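Local coordinates for protein putative NADP oxidoreductase BF3122 (Bacteroides fragilis, PDB 3D1L) that probably acts as an NADP-dependent oxidoreductase with a Rossmann-type nucleotide-binding domain, its substrate and reaction not being established, at residues N24-L29 with R48-K53; Q38-T43 with A82-G87; E57-T60 with E64-P67; A69-V74 with A150-I155; I231-N236 with L254-S259. One frame throughout, in Å; residues are numbered along the deposited sequence.

Contact 1: residues N24-L29 with R48-K53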
# COMPACT_ATOMS: atom_id res chain seq x y z
N ASN B 24 -11.89 -14.82 -8.46
CA ASN B 24 -12.18 -14.74 -7.04
C ASN B 24 -13.65 -15.02 -6.70
O ASN B 24 -13.94 -15.75 -5.77
CB ASN B 24 -11.73 -13.37 -6.49
CG ASN B 24 -10.22 -13.28 -6.31
OD1 ASN B 24 -9.66 -13.83 -5.36
ND2 ASN B 24 -9.54 -12.59 -7.23
N LEU B 25 -14.56 -14.45 -7.48
CA LEU B 25 -15.98 -14.68 -7.28
C LEU B 25 -16.32 -16.14 -7.54
O LEU B 25 -17.12 -16.71 -6.84
CB LEU B 25 -16.82 -13.77 -8.18
CG LEU B 25 -18.35 -13.89 -8.13
CD1 LEU B 25 -18.93 -13.69 -6.70
CD2 LEU B 25 -18.99 -12.90 -9.08
N ALA B 26 -15.71 -16.74 -8.55
CA ALA B 26 -15.96 -18.18 -8.79
C ALA B 26 -15.48 -19.06 -7.66
O ALA B 26 -16.18 -19.97 -7.26
CB ALA B 26 -15.37 -18.64 -10.15
N LYS B 27 -14.29 -18.78 -7.12
CA LYS B 27 -13.75 -19.58 -6.01
C LYS B 27 -14.61 -19.49 -4.74
O LYS B 27 -14.86 -20.50 -4.09
CB LYS B 27 -12.29 -19.19 -5.72
CG LYS B 27 -11.28 -19.72 -6.77
CD LYS B 27 -9.97 -18.88 -6.79
CE LYS B 27 -9.01 -19.23 -5.67
NZ LYS B 27 -7.65 -18.62 -5.84
N ALA B 28 -15.09 -18.29 -4.42
CA ALA B 28 -15.94 -18.07 -3.27
C ALA B 28 -17.28 -18.82 -3.41
O ALA B 28 -17.74 -19.44 -2.45
CB ALA B 28 -16.16 -16.59 -3.05
N LEU B 29 -17.88 -18.79 -4.61
CA LEU B 29 -19.10 -19.58 -4.88
C LEU B 29 -18.87 -21.08 -4.74
O LEU B 29 -19.64 -21.75 -4.07
CB LEU B 29 -19.64 -19.27 -6.27
CG LEU B 29 -20.19 -17.84 -6.45
CD1 LEU B 29 -20.22 -17.47 -7.95
CD2 LEU B 29 -21.56 -17.74 -5.80
N ARG B 48 -9.12 -22.33 -18.85
CA ARG B 48 -8.68 -23.58 -18.22
C ARG B 48 -8.23 -23.38 -16.78
O ARG B 48 -8.63 -24.12 -15.89
CB ARG B 48 -7.55 -24.22 -19.03
CG ARG B 48 -7.05 -25.57 -18.46
CD ARG B 48 -5.71 -26.02 -19.04
NE ARG B 48 -4.78 -24.92 -19.26
CZ ARG B 48 -4.26 -24.59 -20.44
NH1 ARG B 48 -4.57 -25.29 -21.53
NH2 ARG B 48 -3.43 -23.56 -20.54
N GLU B 49 -7.37 -22.40 -16.54
CA GLU B 49 -6.88 -22.10 -15.20
C GLU B 49 -8.04 -21.97 -14.24
O GLU B 49 -8.06 -22.62 -13.19
CB GLU B 49 -6.04 -20.81 -15.17
CG GLU B 49 -4.61 -21.03 -15.57
CD GLU B 49 -3.78 -19.73 -15.61
OE1 GLU B 49 -2.59 -19.84 -16.02
OE2 GLU B 49 -4.30 -18.63 -15.24
N LEU B 50 -9.02 -21.17 -14.61
CA LEU B 50 -10.17 -21.00 -13.71
C LEU B 50 -11.03 -22.27 -13.58
O LEU B 50 -11.46 -22.61 -12.49
CB LEU B 50 -11.03 -19.78 -14.08
CG LEU B 50 -12.23 -19.56 -13.14
CD1 LEU B 50 -11.82 -19.58 -11.63
CD2 LEU B 50 -12.95 -18.27 -13.50
N ALA B 51 -11.28 -22.97 -14.68
CA ALA B 51 -12.14 -24.17 -14.64
C ALA B 51 -11.58 -25.27 -13.75
O ALA B 51 -12.33 -25.99 -13.08
CB ALA B 51 -12.38 -24.69 -16.04
N GLN B 52 -10.27 -25.41 -13.74
CA GLN B 52 -9.63 -26.42 -12.89
C GLN B 52 -9.78 -26.11 -11.42
O GLN B 52 -9.79 -27.03 -10.60
CB GLN B 52 -8.15 -26.44 -13.14
CG GLN B 52 -7.73 -27.14 -14.35
CD GLN B 52 -6.23 -27.09 -14.46
OE1 GLN B 52 -5.69 -26.73 -15.51
NE2 GLN B 52 -5.53 -27.40 -13.35
N LYS B 53 -9.84 -24.82 -11.09
CA LYS B 53 -9.93 -24.41 -9.70
C LYS B 53 -11.31 -24.73 -9.11
O LYS B 53 -11.44 -24.94 -7.91
CB LYS B 53 -9.60 -22.92 -9.54
CG LYS B 53 -8.12 -22.59 -9.76
CD LYS B 53 -7.91 -21.11 -10.04
CE LYS B 53 -6.45 -20.76 -10.37
NZ LYS B 53 -6.36 -19.28 -10.64

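Contact 2: residues Q38-T43 with A82-G87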
# COMPACT_ATOMS: atom_id res chain seq x y z
N GLN B 38 -19.53 -24.38 -16.07
CA GLN B 38 -18.45 -24.09 -16.99
C GLN B 38 -18.06 -22.64 -17.02
O GLN B 38 -18.80 -21.75 -16.57
CB GLN B 38 -18.73 -24.57 -18.42
CG GLN B 38 -19.69 -23.71 -19.14
CD GLN B 38 -19.60 -23.78 -20.64
OE1 GLN B 38 -20.16 -22.93 -21.29
NE2 GLN B 38 -18.93 -24.78 -21.20
N VAL B 39 -16.88 -22.41 -17.56
CA VAL B 39 -16.27 -21.11 -17.63
C VAL B 39 -16.00 -20.85 -19.10
O VAL B 39 -15.49 -21.72 -19.80
CB VAL B 39 -14.90 -21.14 -16.86
CG1 VAL B 39 -14.05 -19.87 -17.10
CG2 VAL B 39 -15.13 -21.38 -15.36
N TYR B 40 -16.35 -19.65 -19.56
CA TYR B 40 -15.96 -19.17 -20.87
C TYR B 40 -14.88 -18.08 -20.72
O TYR B 40 -14.97 -17.22 -19.83
CB TYR B 40 -17.16 -18.59 -21.64
CG TYR B 40 -16.71 -17.70 -22.76
CD1 TYR B 40 -16.44 -18.23 -24.03
CD2 TYR B 40 -16.47 -16.34 -22.53
CE1 TYR B 40 -15.99 -17.42 -25.05
CE2 TYR B 40 -16.00 -15.52 -23.54
CZ TYR B 40 -15.76 -16.07 -24.80
OH TYR B 40 -15.32 -15.27 -25.81
N SER B 41 -13.87 -18.11 -21.59
CA SER B 41 -12.93 -17.00 -21.69
C SER B 41 -12.48 -16.91 -23.11
O SER B 41 -12.55 -17.90 -23.83
CB SER B 41 -11.72 -17.24 -20.78
OG SER B 41 -10.83 -16.14 -20.81
N ARG B 42 -12.02 -15.72 -23.51
CA ARG B 42 -11.50 -15.56 -24.86
C ARG B 42 -10.20 -16.36 -25.09
O ARG B 42 -9.96 -16.85 -26.19
CB ARG B 42 -11.39 -14.06 -25.24
CG ARG B 42 -12.74 -13.51 -25.71
CD ARG B 42 -13.00 -12.00 -25.47
NE ARG B 42 -12.95 -11.60 -24.06
CZ ARG B 42 -12.04 -10.78 -23.55
NH1 ARG B 42 -11.09 -10.25 -24.31
NH2 ARG B 42 -12.07 -10.48 -22.25
N THR B 43 -9.39 -16.53 -24.04
CA THR B 43 -8.14 -17.30 -24.18
C THR B 43 -8.17 -18.63 -23.41
O THR B 43 -8.59 -18.68 -22.27
CB THR B 43 -6.89 -16.48 -23.78
OG1 THR B 43 -7.03 -16.03 -22.42
CG2 THR B 43 -6.73 -15.24 -24.69
N ALA B 82 -20.91 -5.97 -26.75
CA ALA B 82 -21.75 -5.90 -27.96
C ALA B 82 -21.52 -7.07 -28.87
O ALA B 82 -22.44 -7.81 -29.21
CB ALA B 82 -21.48 -4.64 -28.74
N GLU B 83 -20.25 -7.19 -29.26
CA GLU B 83 -19.73 -8.26 -30.07
C GLU B 83 -20.34 -9.59 -29.66
O GLU B 83 -20.71 -10.41 -30.52
CB GLU B 83 -18.20 -8.31 -29.90
CG GLU B 83 -17.52 -9.45 -30.67
CD GLU B 83 -16.01 -9.57 -30.43
OE1 GLU B 83 -15.35 -8.54 -30.14
OE2 GLU B 83 -15.49 -10.70 -30.56
N LEU B 84 -20.48 -9.79 -28.35
CA LEU B 84 -20.74 -11.11 -27.80
C LEU B 84 -22.08 -11.25 -27.09
O LEU B 84 -22.44 -12.34 -26.64
CB LEU B 84 -19.59 -11.52 -26.87
CG LEU B 84 -18.13 -11.43 -27.39
CD1 LEU B 84 -17.17 -11.91 -26.30
CD2 LEU B 84 -17.88 -12.18 -28.71
N LEU B 85 -22.83 -10.16 -27.03
CA LEU B 85 -24.06 -10.09 -26.27
C LEU B 85 -25.09 -11.12 -26.70
O LEU B 85 -25.60 -11.82 -25.85
CB LEU B 85 -24.67 -8.68 -26.34
CG LEU B 85 -25.88 -8.40 -25.45
CD1 LEU B 85 -25.67 -8.91 -24.03
CD2 LEU B 85 -26.24 -6.92 -25.42
N GLN B 86 -25.37 -11.21 -28.01
CA GLN B 86 -26.40 -12.11 -28.50
C GLN B 86 -25.95 -13.58 -28.50
O GLN B 86 -26.78 -14.49 -28.36
CB GLN B 86 -26.92 -11.67 -29.87
CG GLN B 86 -27.87 -10.47 -29.80
CD GLN B 86 -27.16 -9.17 -29.45
OE1 GLN B 86 -26.41 -8.61 -30.25
NE2 GLN B 86 -27.40 -8.68 -28.24
N GLY B 87 -24.64 -13.78 -28.64
CA GLY B 87 -24.01 -15.09 -28.49
C GLY B 87 -24.09 -15.54 -27.04
O GLY B 87 -24.13 -16.75 -26.77

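Contact 3: residues E57-T60 with E64-P67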
# COMPACT_ATOMS: atom_id res chain seq x y z
N GLU B 57 -16.27 -27.34 -16.54
CA GLU B 57 -15.94 -27.42 -17.98
C GLU B 57 -15.51 -26.04 -18.44
O GLU B 57 -15.75 -25.07 -17.74
CB GLU B 57 -17.16 -27.83 -18.81
CG GLU B 57 -17.74 -29.20 -18.50
CD GLU B 57 -18.74 -29.67 -19.55
OE1 GLU B 57 -19.40 -28.81 -20.21
OE2 GLU B 57 -18.87 -30.90 -19.74
N TYR B 58 -14.85 -25.94 -19.59
CA TYR B 58 -14.60 -24.61 -20.14
C TYR B 58 -14.73 -24.57 -21.64
O TYR B 58 -14.63 -25.59 -22.32
CB TYR B 58 -13.23 -24.04 -19.71
CG TYR B 58 -12.04 -24.62 -20.43
CD1 TYR B 58 -11.60 -24.07 -21.65
CD2 TYR B 58 -11.35 -25.69 -19.90
CE1 TYR B 58 -10.51 -24.58 -22.30
CE2 TYR B 58 -10.25 -26.23 -20.56
CZ TYR B 58 -9.83 -25.68 -21.75
OH TYR B 58 -8.74 -26.20 -22.39
N THR B 59 -14.95 -23.37 -22.16
CA THR B 59 -14.91 -23.18 -23.60
C THR B 59 -14.30 -21.81 -23.91
O THR B 59 -14.29 -20.92 -23.04
CB THR B 59 -16.33 -23.34 -24.24
OG1 THR B 59 -16.22 -23.30 -25.66
CG2 THR B 59 -17.24 -22.18 -23.79
N THR B 60 -13.78 -21.65 -25.12
CA THR B 60 -13.39 -20.32 -25.62
C THR B 60 -14.29 -19.92 -26.79
O THR B 60 -13.99 -18.97 -27.52
CB THR B 60 -11.93 -20.28 -26.12
OG1 THR B 60 -11.78 -21.23 -27.17
CG2 THR B 60 -10.96 -20.61 -25.02
N GLU B 64 -20.37 -22.86 -27.85
CA GLU B 64 -20.26 -24.06 -27.01
C GLU B 64 -20.75 -23.83 -25.57
O GLU B 64 -20.72 -24.74 -24.74
CB GLU B 64 -18.82 -24.56 -26.97
CG GLU B 64 -18.41 -25.50 -28.08
CD GLU B 64 -16.93 -25.90 -28.00
OE1 GLU B 64 -16.26 -25.58 -26.99
OE2 GLU B 64 -16.44 -26.56 -28.96
N VAL B 65 -21.20 -22.61 -25.27
CA VAL B 65 -21.61 -22.23 -23.90
C VAL B 65 -22.86 -22.98 -23.46
O VAL B 65 -23.85 -23.03 -24.19
CB VAL B 65 -21.83 -20.71 -23.76
CG1 VAL B 65 -22.70 -20.36 -22.53
CG2 VAL B 65 -20.48 -19.98 -23.64
N ASN B 66 -22.79 -23.57 -22.26
CA ASN B 66 -23.87 -24.36 -21.69
C ASN B 66 -25.12 -23.51 -21.55
O ASN B 66 -25.11 -22.50 -20.85
CB ASN B 66 -23.43 -24.94 -20.34
CG ASN B 66 -24.51 -25.76 -19.66
OD1 ASN B 66 -25.66 -25.32 -19.55
ND2 ASN B 66 -24.14 -26.95 -19.19
N PRO B 67 -26.20 -23.88 -22.29
CA PRO B 67 -27.44 -23.10 -22.32
C PRO B 67 -28.46 -23.47 -21.24
O PRO B 67 -29.60 -22.98 -21.29
CB PRO B 67 -28.01 -23.45 -23.69
CG PRO B 67 -27.61 -24.87 -23.88
CD PRO B 67 -26.26 -25.04 -23.20

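Contact 4: residues A69-V74 with A150-I155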
# COMPACT_ATOMS: atom_id res chain seq x y z
N ALA B 69 -28.08 -23.40 -17.69
CA ALA B 69 -27.85 -22.82 -16.38
C ALA B 69 -28.89 -21.75 -16.03
O ALA B 69 -29.55 -21.18 -16.91
CB ALA B 69 -26.42 -22.23 -16.31
N LYS B 70 -28.97 -21.47 -14.73
CA LYS B 70 -29.90 -20.50 -14.17
C LYS B 70 -29.28 -19.11 -14.06
O LYS B 70 -29.98 -18.10 -14.16
CB LYS B 70 -30.34 -21.02 -12.78
CG LYS B 70 -31.12 -20.06 -11.91
CD LYS B 70 -32.48 -19.67 -12.45
CE LYS B 70 -32.94 -18.41 -11.70
NZ LYS B 70 -34.26 -17.85 -12.12
N LEU B 71 -27.97 -19.06 -13.88
CA LEU B 71 -27.29 -17.80 -13.70
C LEU B 71 -26.04 -17.73 -14.56
O LEU B 71 -25.19 -18.62 -14.51
CB LEU B 71 -26.95 -17.58 -12.21
CG LEU B 71 -26.23 -16.26 -11.88
CD1 LEU B 71 -27.17 -15.08 -12.13
CD2 LEU B 71 -25.74 -16.24 -10.42
N TYR B 72 -25.95 -16.65 -15.33
CA TYR B 72 -24.82 -16.35 -16.17
C TYR B 72 -24.15 -15.07 -15.66
O TYR B 72 -24.75 -13.98 -15.70
CB TYR B 72 -25.29 -16.19 -17.61
CG TYR B 72 -25.78 -17.50 -18.20
CD1 TYR B 72 -24.91 -18.32 -18.92
CD2 TYR B 72 -27.11 -17.93 -18.02
CE1 TYR B 72 -25.33 -19.53 -19.45
CE2 TYR B 72 -27.54 -19.15 -18.58
CZ TYR B 72 -26.63 -19.93 -19.28
OH TYR B 72 -26.99 -21.11 -19.82
N ILE B 73 -22.93 -15.22 -15.17
CA ILE B 73 -22.17 -14.09 -14.61
C ILE B 73 -21.18 -13.59 -15.65
O ILE B 73 -20.24 -14.31 -16.02
CB ILE B 73 -21.43 -14.44 -13.31
CG1 ILE B 73 -22.42 -15.00 -12.27
CG2 ILE B 73 -20.66 -13.17 -12.80
CD1 ILE B 73 -21.77 -15.54 -11.01
N VAL B 74 -21.42 -12.39 -16.14
CA VAL B 74 -20.68 -11.85 -17.26
C VAL B 74 -19.69 -10.81 -16.74
O VAL B 74 -20.08 -9.80 -16.14
CB VAL B 74 -21.63 -11.30 -18.35
CG1 VAL B 74 -20.87 -10.82 -19.56
CG2 VAL B 74 -22.70 -12.38 -18.73
N ALA B 150 -34.02 -10.47 -5.08
CA ALA B 150 -34.01 -11.33 -3.90
C ALA B 150 -33.16 -12.58 -4.10
O ALA B 150 -32.41 -13.00 -3.21
CB ALA B 150 -35.45 -11.73 -3.47
N PHE B 151 -33.28 -13.18 -5.28
CA PHE B 151 -32.44 -14.29 -5.70
C PHE B 151 -30.94 -13.97 -5.70
O PHE B 151 -30.14 -14.72 -5.13
CB PHE B 151 -32.87 -14.75 -7.09
CG PHE B 151 -32.13 -15.94 -7.58
CD1 PHE B 151 -32.35 -17.19 -7.00
CD2 PHE B 151 -31.23 -15.83 -8.61
CE1 PHE B 151 -31.66 -18.32 -7.46
CE2 PHE B 151 -30.54 -16.96 -9.07
CZ PHE B 151 -30.76 -18.20 -8.48
N LEU B 152 -30.54 -12.89 -6.37
CA LEU B 152 -29.12 -12.44 -6.37
C LEU B 152 -28.60 -12.13 -4.96
O LEU B 152 -27.52 -12.55 -4.58
CB LEU B 152 -28.90 -11.24 -7.30
CG LEU B 152 -29.06 -11.42 -8.81
CD1 LEU B 152 -29.00 -10.10 -9.57
CD2 LEU B 152 -28.03 -12.44 -9.39
N LYS B 153 -29.38 -11.40 -4.17
CA LYS B 153 -28.99 -11.09 -2.80
C LYS B 153 -28.81 -12.32 -1.91
O LYS B 153 -27.93 -12.36 -1.05
CB LYS B 153 -30.00 -10.14 -2.16
CG LYS B 153 -29.91 -8.74 -2.73
CD LYS B 153 -31.17 -7.92 -2.41
CE LYS B 153 -31.27 -7.63 -0.94
NZ LYS B 153 -32.56 -6.95 -0.66
N ALA B 154 -29.64 -13.32 -2.14
CA ALA B 154 -29.55 -14.55 -1.39
C ALA B 154 -28.25 -15.26 -1.74
O ALA B 154 -27.56 -15.77 -0.84
CB ALA B 154 -30.76 -15.44 -1.67
N ILE B 155 -27.89 -15.27 -3.02
CA ILE B 155 -26.60 -15.83 -3.45
C ILE B 155 -25.48 -15.02 -2.84
O ILE B 155 -24.59 -15.60 -2.21
CB ILE B 155 -26.43 -15.85 -4.99
CG1 ILE B 155 -27.44 -16.82 -5.62
CG2 ILE B 155 -24.99 -16.25 -5.36
CD1 ILE B 155 -27.44 -16.78 -7.15

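Contact 5: residues I231-N236 with L254-S259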
# COMPACT_ATOMS: atom_id res chain seq x y z
N ILE B 231 1.00 20.24 3.38
CA ILE B 231 0.04 20.96 4.19
C ILE B 231 0.41 22.43 4.31
O ILE B 231 -0.42 23.32 4.07
CB ILE B 231 -0.09 20.30 5.59
CG1 ILE B 231 -0.92 19.02 5.46
CG2 ILE B 231 -0.72 21.25 6.61
CD1 ILE B 231 -0.52 17.92 6.41
N ARG B 232 1.67 22.67 4.67
CA ARG B 232 2.21 24.01 4.82
C ARG B 232 2.74 24.54 3.49
O ARG B 232 2.97 25.73 3.33
CB ARG B 232 3.35 23.98 5.84
CG ARG B 232 2.94 23.45 7.22
CD ARG B 232 2.24 24.51 8.05
NE ARG B 232 3.15 25.60 8.38
CZ ARG B 232 2.79 26.88 8.47
NH1 ARG B 232 1.53 27.24 8.23
NH2 ARG B 232 3.70 27.79 8.78
N TYR B 233 2.91 23.63 2.54
CA TYR B 233 3.70 23.85 1.32
C TYR B 233 5.16 24.25 1.63
O TYR B 233 5.67 25.28 1.17
CB TYR B 233 3.01 24.78 0.28
CG TYR B 233 3.27 24.28 -1.13
CD1 TYR B 233 2.58 23.17 -1.64
CD2 TYR B 233 4.25 24.87 -1.95
CE1 TYR B 233 2.82 22.68 -2.92
CE2 TYR B 233 4.51 24.39 -3.24
CZ TYR B 233 3.79 23.30 -3.72
OH TYR B 233 4.03 22.81 -4.99
N ASP B 234 5.78 23.38 2.44
CA ASP B 234 7.20 23.40 2.77
C ASP B 234 8.02 23.39 1.48
O ASP B 234 8.34 22.33 0.94
CB ASP B 234 7.51 22.15 3.61
CG ASP B 234 8.80 22.26 4.43
OD1 ASP B 234 9.72 23.03 4.08
OD2 ASP B 234 8.88 21.51 5.43
N GLU B 235 8.35 24.58 1.00
CA GLU B 235 8.93 24.76 -0.34
C GLU B 235 10.38 24.29 -0.48
O GLU B 235 10.86 24.02 -1.59
CB GLU B 235 8.79 26.22 -0.80
CG GLU B 235 7.45 26.48 -1.52
CD GLU B 235 6.86 27.86 -1.23
OE1 GLU B 235 7.63 28.84 -1.18
OE2 GLU B 235 5.62 27.96 -1.06
N ASN B 236 11.08 24.20 0.65
CA ASN B 236 12.38 23.54 0.70
C ASN B 236 12.23 22.05 0.33
O ASN B 236 12.72 21.58 -0.73
CB ASN B 236 12.99 23.69 2.09
CG ASN B 236 14.36 23.09 2.20
OD1 ASN B 236 15.46 23.82 1.75
ND2 ASN B 236 14.40 21.84 2.83
N LEU B 254 3.12 15.05 -11.27
CA LEU B 254 2.17 14.42 -10.34
C LEU B 254 2.44 14.85 -8.90
O LEU B 254 1.52 15.23 -8.16
CB LEU B 254 2.22 12.88 -10.44
CG LEU B 254 1.45 12.24 -11.58
CD1 LEU B 254 1.65 10.74 -11.57
CD2 LEU B 254 -0.07 12.63 -11.53
N TYR B 255 3.71 14.77 -8.51
CA TYR B 255 4.12 15.18 -7.16
C TYR B 255 3.65 16.62 -6.89
O TYR B 255 3.10 16.92 -5.83
CB TYR B 255 5.64 15.05 -6.99
CG TYR B 255 6.13 15.41 -5.59
CD1 TYR B 255 6.44 14.41 -4.67
CD2 TYR B 255 6.26 16.75 -5.20
CE1 TYR B 255 6.88 14.73 -3.37
CE2 TYR B 255 6.69 17.08 -3.90
CZ TYR B 255 6.99 16.07 -3.00
OH TYR B 255 7.42 16.38 -1.73
N GLU B 256 3.87 17.50 -7.87
CA GLU B 256 3.57 18.92 -7.70
C GLU B 256 2.08 19.19 -7.54
O GLU B 256 1.67 19.92 -6.64
CB GLU B 256 4.16 19.71 -8.87
CG GLU B 256 3.53 21.07 -9.07
CD GLU B 256 4.37 21.97 -9.93
OE1 GLU B 256 5.25 21.46 -10.66
OE2 GLU B 256 4.16 23.19 -9.85
N LEU B 257 1.27 18.57 -8.40
CA LEU B 257 -0.18 18.74 -8.37
C LEU B 257 -0.85 18.04 -7.17
O LEU B 257 -1.78 18.56 -6.58
CB LEU B 257 -0.78 18.25 -9.69
CG LEU B 257 -0.41 19.01 -10.97
CD1 LEU B 257 -0.94 18.24 -12.16
CD2 LEU B 257 -0.93 20.45 -10.99
N LEU B 258 -0.34 16.87 -6.80
CA LEU B 258 -0.80 16.21 -5.57
C LEU B 258 -0.49 17.06 -4.33
O LEU B 258 -1.32 17.19 -3.43
CB LEU B 258 -0.21 14.78 -5.45
CG LEU B 258 -0.77 13.75 -6.44
CD1 LEU B 258 0.15 12.52 -6.66
CD2 LEU B 258 -2.18 13.28 -6.06
N SER B 259 0.70 17.65 -4.30
CA SER B 259 1.10 18.52 -3.19
C SER B 259 0.19 19.76 -3.21
O SER B 259 -0.39 20.12 -2.19
CB SER B 259 2.57 18.93 -3.32
OG SER B 259 3.42 17.81 -3.09

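Contact 1: residues N24-L29 with R48-K53
Leu50 straddles the methyl of Ala26. With its CG anti to the backbone N (chi1 -179°) and chi2 at 50°, the isobutyl group leans out from helix 44-53 so that both branches bear on one carbon: CD1 lies 4.0 Å from Ala26 CB and CD2 4.1 Å from the same atom. Ala26 has its CB pointing toward the other helix, and the fork of the leucine bears on that methyl alone. These are the first two helices of the Rossmann-type half of the protein, side by side on one face of the parallel part of the sheet, where Ala26 and Leu50 both also touch Leu15 of strand 12-16. Further out, two lysines meet through their aliphatic parts, Lys27 CD 4.4 Å from Lys53 CD. Lys53 is stretched out beyond CG, while Lys27 turns at chi3 (79°), and their ammonium groups end up as near neighbours of like charge, Lys27 NZ lying 5.0 Å from Lys53 NZ. Any repulsion there is probably eased by Glu131, which forms a salt bridge with Lys27.

Contact 2: residues Q38-T43 with A82-G87
The Tyr40 ring meets Leu84 through its phenolic end: Tyr40 OH is 3.9 Å from Leu84 CD1, the methyl sitting well off the ring plane beyond the oxygen and not stacked over the six carbons. The two side chains cross at about a right angle, and Thr59 of the neighbouring strand also touches the tyrosine. The second flat group, the guanidinium of Arg42, is turned away from the leucine; it is the aliphatic CD of Arg42 that approaches, 4.3 Å from Leu84 CD1. Arg42 is modelled in two conformers, which leaves this second approach doubtful. Strand 35-40 is the second strand of the Rossmann-type domain, and the turn after it in such folds commonly lies by the adenosine ribose of the dinucleotide. A Ser-Arg-Thr sequence here is consistent with a preference for NADP, whose extra phosphate an arginine at this point often binds in relatives. Facing it, helix 78-89 is kinked: the helical hydrogen-bonding is broken at the backbone N of Glu83 and of Gly87. Leu84 places its CG beside the backbone N and opposite the carbonyl carbon (chi1 -51°), which sends CD1 across to the tyrosine oxygen. Leu62 packs on the same leucine.

Contact 3: residues E57-T60 with E64-P67
Thr59 and Glu64 are brought together by a threonine rotamer that sets OG1 opposite the backbone N (chi1 -173°) and leaves CG2 in the crowded position between N and the carbonyl carbon. Glu64, extended beyond CG (chi2 177°), brings its carboxylate obliquely across to that hydroxyl. The setting is the edge of the Rossmann-type sheet: strand 57-59 is outermost within this chain, and the chain then returns toward strand 71-74 through an irregular loop where the classical fold often has a helix. Thr59 OG1 donates to Glu64 OE1 at 2.6 Å, meeting the oxygen on its anti side and 31° out of the carboxylate plane. The same hydroxyl accepts from the backbone N of Asp61, so in this conformer it is gripped from both its donor and acceptor sides. Packing around it is close, with Glu64 CB only 3.2 Å from Thr59 OG1. Glu64 is modelled in two conformers, so the carboxylate bond is doubtful for the other one. Thr59 and Val65 both also touch Gln38, so the returning loop meets strand 35-40 at that residue, on the face turned away from helix 44-53. Tyr58 points to the other face, onto that helix. The apolar half of the threonine meets Val65 at about a right angle, with Thr59 CG2 3.9 Å from Val65 CG2.

Contact 4: residues A69-V74 with A150-I155
This is helix-on-sheet packing: Leu71 of strand 71-74, with Lys70 just before it, meets Phe151, Leu152 and Ile155 on helix 146-157. The strand is central to the Rossmann-type sheet, and the helix connects strands 139-143 and 163-165 of the sheet's far extension, so the contact folds that extension's helix back over the nucleotide-binding core. Lys70 and Phe151 slide past each other in opposite directions. The lysine bends at chi2 (65°) and brings CE over one face of the ring, a CH-pi contact in which CE stands 4.2 Å from the Phe151 centroid, 26° off the normal. Lys70 NZ is farther from the ring, and its cation-pi attraction is weak at most; the ammonium is instead hydrogen-bonded to the backbone O of Glu95. Phe151 also touches Leu97 of the adjacent strand. Deeper in, Leu71 divides its branches between two helix residues one turn apart. CD1 of Leu71 crosses to Leu152 CD2 at 3.9 Å, and Leu152 goes on to touch Val99 and Ile141 on other strands. The second branch comes tip to tip with the isoleucine, Leu71 CD2 lying 3.7 Å from Ile155 CD1.

Contact 5: residues I231-N236 with L254-S259
Tyr233 and Ser259 bring the two backbones nearest, with 7.5 Å between the CA of Tyr233 and the CA of Ser259. The 254-259 side is regular helix, whereas Tyr233 has left-handed backbone angles (phi 57°, psi 54°) in the loop ahead of helix 235-244; Asp234 sits at the N-cap position without a capping bond from its side chain. From that bend the tyrosine ring reaches across, Tyr233 CE1 lying 3.8 Å from Ser259 CB, which approaches obliquely. At the ring edge, in plane, Ser259 C is 3.9 Å from Tyr233 CE1. The phenol end continues toward Glu256, but Tyr233 OH stays 4.1 Å from Glu256 O, beyond hydrogen-bonding distance. Ser259 turns its hydroxyl back along its own helix (chi1 -68°), and Ser259 OG donates to Tyr255 O at 2.9 Å. That carbonyl also takes the N-H of Ser259, the two donors arriving from opposite faces of its plane. Glu256 forms a salt bridge with Arg260. Within this all-helical C-terminal part, Ile238 of helix 235-244 touches both Tyr233 and Tyr255, and helix 249-264 also packs on the second subunit: Tyr255 meets Phe184 of that subunit edge-to-face, and Leu257 meets Leu257 of that subunit.

Overall arrangement
From the N terminus, contact 1 closes first, joining helix 20-31 to helix 44-53 around strand 35-40. That strand opens contact 2, which crosses contact 1 along the chain and ends on helix 78-89. Contact 3 falls within the span of contact 2 and closes a short turn beside the outermost strand; Gln38 OE1 to Asn66 N connects the two. Contact 4 also crosses contact 2: it starts at strand 71-74 and reaches forward to helix 146-157, whose Ile155 packs on Leu29 of contact 1. These four tie together strands of one sheet and the helices packed on it. Contact 5 closes last, far away, between the turn before helix 235-244 and helix 249-264.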